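PDB 5YH1: member of s1p family of ribosomal proteins from Pyrococcus furiosus, which probably acts as a manganese-dependent exonuclease on nucleic acids through the DHH domain seen here, one part of a longer protein. Local coordinates for residues A[160-166]-A[183-188]. Residue numbers count along the deposited sequence, not the author numbering.
Sequences VIDHHDP and VHVNPH. With MN (manganese (II) ion), chain F.
The family's DHH motif, D162-H163-H164, follows strand 158-161 of the parallel sheet, carries a manganese ligand and is held by strand 183-185 and the residues after it. V160 pairs with H184 and I161 with V185 (CA-CA 4.7 Å each); beta-branched V160, I161 and V185 suit extended backbones. V160 N donates to V183 O (2.9 Å), V185 N to V160 O (2.7 Å) and D162 N to V185 O (3.0 Å). The N186 amide gives and takes: ND2 reaches H164 O (2.8 Å), and OD1 accepts H188 N (2.9 Å) in an Asx turn. The H188 ring face meets D165 CA, 3.7 Å from its centroid, a CH-pi contact. D162 OD1 (chi1 t) accepts H163 N and H164 ND1, both 2.7 Å. H163, chi1 p, uses both ring nitrogens: NE2 binds the manganese (2.4 Å), shared with D67, D137, D229 and two waters, and ND1 donates to Y195 O. I161 packs on helix 199-210, V183 and V185 on helix 32-53, and strand 132-136 flanks strand 158-161 across from 183-185.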
loop_
_atom_site.group_PDB
_atom_site.type_symbol
_atom_site.label_atom_id
_atom_site.label_comp_id
_atom_site.label_asym_id
_atom_site.label_seq_id
_atom_site.Cartn_x
_atom_site.Cartn_y
_atom_site.Cartn_z
ATOM N N VAL A 160 -3.673 21.060 19.046
ATOM C CA VAL A 160 -4.409 21.190 17.797
ATOM C C VAL A 160 -4.380 22.628 17.282
ATOM O O VAL A 160 -4.705 23.567 18.027
ATOM C CB VAL A 160 -5.878 20.777 17.953
ATOM C CG1 VAL A 160 -6.586 20.880 16.600
ATOM C CG2 VAL A 160 -5.991 19.366 18.530
ATOM N N ILE A 161 -3.992 22.782 16.014
ATOM C CA ILE A 161 -4.024 24.060 15.295
ATOM C C ILE A 161 -4.857 23.846 14.021
ATOM O O ILE A 161 -4.382 23.270 13.043
ATOM C CB ILE A 161 -2.611 24.540 14.916
ATOM C CG1 ILE A 161 -1.739 24.698 16.167
ATOM C CG2 ILE A 161 -2.681 25.860 14.161
ATOM C CD1 ILE A 161 -0.261 24.821 15.879
ATOM N N ASP A 162 -6.105 24.292 14.045
ATOM C CA ASP A 162 -7.047 24.002 12.981
ATOM C C ASP A 162 -7.999 25.192 12.792
ATOM O O ASP A 162 -8.052 26.094 13.631
ATOM C CB ASP A 162 -7.805 22.714 13.340
ATOM C CG ASP A 162 -8.543 22.103 12.169
ATOM O OD1 ASP A 162 -8.362 22.571 11.014
ATOM O OD2 ASP A 162 -9.322 21.140 12.412
ATOM N N HIS A 163 -8.733 25.205 11.683
ATOM C CA HIS A 163 -9.698 26.284 11.399
ATOM C C HIS A 163 -11.033 25.775 10.853
ATOM O O HIS A 163 -11.818 26.556 10.295
ATOM C CB HIS A 163 -9.085 27.315 10.439
ATOM C CG HIS A 163 -8.778 26.768 9.085
ATOM N ND1 HIS A 163 -9.327 27.284 7.930
ATOM C CD2 HIS A 163 -7.995 25.734 8.700
ATOM C CE1 HIS A 163 -8.880 26.599 6.891
ATOM N NE2 HIS A 163 -8.071 25.657 7.335
ATOM N N HIS A 164 -11.293 24.479 11.039
ATOM C CA HIS A 164 -12.595 23.890 10.750
ATOM C C HIS A 164 -13.487 24.022 11.969
ATOM O O HIS A 164 -12.999 24.098 13.104
ATOM C CB HIS A 164 -12.444 22.423 10.338
ATOM C CG HIS A 164 -11.633 22.248 9.095
ATOM N ND1 HIS A 164 -10.254 22.223 9.105
ATOM C CD2 HIS A 164 -12.004 22.152 7.796
ATOM C CE1 HIS A 164 -9.812 22.098 7.866
ATOM N NE2 HIS A 164 -10.853 22.055 7.054
ATOM N N ASP A 165 -14.791 24.045 11.724
ATOM C CA ASP A 165 -15.789 24.223 12.776
ATOM C C ASP A 165 -15.866 22.984 13.680
ATOM O O ASP A 165 -16.172 21.896 13.206
ATOM C CB ASP A 165 -17.161 24.505 12.138
ATOM C CG ASP A 165 -18.264 24.767 13.169
ATOM O OD1 ASP A 165 -17.981 24.964 14.375
ATOM O OD2 ASP A 165 -19.435 24.770 12.754
ATOM N N PRO A 166 -15.589 23.146 14.987
ATOM C CA PRO A 166 -15.764 22.001 15.890
ATOM C C PRO A 166 -17.210 21.511 15.987
ATOM O O PRO A 166 -17.435 20.374 16.379
ATOM C CB PRO A 166 -15.271 22.531 17.242
ATOM C CG PRO A 166 -14.372 23.679 16.902
ATOM C CD PRO A 166 -14.958 24.290 15.668
ATOM N N VAL A 183 -4.414 21.883 24.181
ATOM C CA VAL A 183 -4.652 23.235 23.676
ATOM C C VAL A 183 -5.144 23.162 22.238
ATOM O O VAL A 183 -4.591 22.418 21.410
ATOM C CB VAL A 183 -3.416 24.147 23.790
ATOM C CG1 VAL A 183 -2.281 23.661 22.908
ATOM C CG2 VAL A 183 -3.781 25.589 23.438
ATOM N N HIS A 184 -6.203 23.921 21.964
ATOM C CA HIS A 184 -6.834 23.951 20.663
ATOM C C HIS A 184 -6.831 25.396 20.152
ATOM O O HIS A 184 -7.531 26.251 20.692
ATOM C CB HIS A 184 -8.240 23.378 20.784
ATOM C CG HIS A 184 -8.939 23.186 19.477
ATOM N ND1 HIS A 184 -10.232 22.723 19.395
ATOM C CD2 HIS A 184 -8.546 23.432 18.207
ATOM C CE1 HIS A 184 -10.599 22.665 18.128
ATOM N NE2 HIS A 184 -9.597 23.100 17.387
ATOM N N VAL A 185 -5.991 25.663 19.149
ATOM C CA VAL A 185 -5.920 26.964 18.489
ATOM C C VAL A 185 -6.825 26.906 17.267
ATOM O O VAL A 185 -6.547 26.175 16.305
ATOM C CB VAL A 185 -4.482 27.302 18.055
ATOM C CG1 VAL A 185 -4.440 28.629 17.309
ATOM C CG2 VAL A 185 -3.549 27.342 19.262
ATOM N N ASN A 186 -7.918 27.658 17.318
ATOM C CA ASN A 186 -8.933 27.638 16.267
ATOM C C ASN A 186 -9.758 28.941 16.307
ATOM O O ASN A 186 -10.339 29.278 17.349
ATOM C CB ASN A 186 -9.825 26.407 16.437
ATOM C CG ASN A 186 -10.785 26.191 15.276
ATOM O OD1 ASN A 186 -11.275 27.138 14.666
ATOM N ND2 ASN A 186 -11.074 24.926 14.977
ATOM N N PRO A 187 -9.808 29.678 15.182
ATOM C CA PRO A 187 -10.554 30.944 15.133
ATOM C C PRO A 187 -12.041 30.828 15.492
ATOM O O PRO A 187 -12.634 31.801 15.957
ATOM C CB PRO A 187 -10.397 31.389 13.671
ATOM C CG PRO A 187 -10.054 30.137 12.919
ATOM C CD PRO A 187 -9.207 29.359 13.873
ATOM N N HIS A 188 -12.634 29.656 15.271
ATOM C CA HIS A 188 -14.051 29.436 15.566
ATOM C C HIS A 188 -14.410 29.617 17.051
ATOM O O HIS A 188 -15.561 29.833 17.366
ATOM C CB HIS A 188 -14.482 28.036 15.114
ATOM C CG HIS A 188 -14.567 27.873 13.628
ATOM N ND1 HIS A 188 -15.743 28.046 12.930
ATOM C CD2 HIS A 188 -13.633 27.526 12.708
ATOM C CE1 HIS A 188 -15.531 27.825 11.644
ATOM N NE2 HIS A 188 -14.258 27.510 11.482
HETATM MN MN MN F . -7.009 24.456 5.560
HETATM O O HOH W 1 -6.404 22.995 4.077
HETATM O O HOH W 2 -9.001 23.700 4.918
#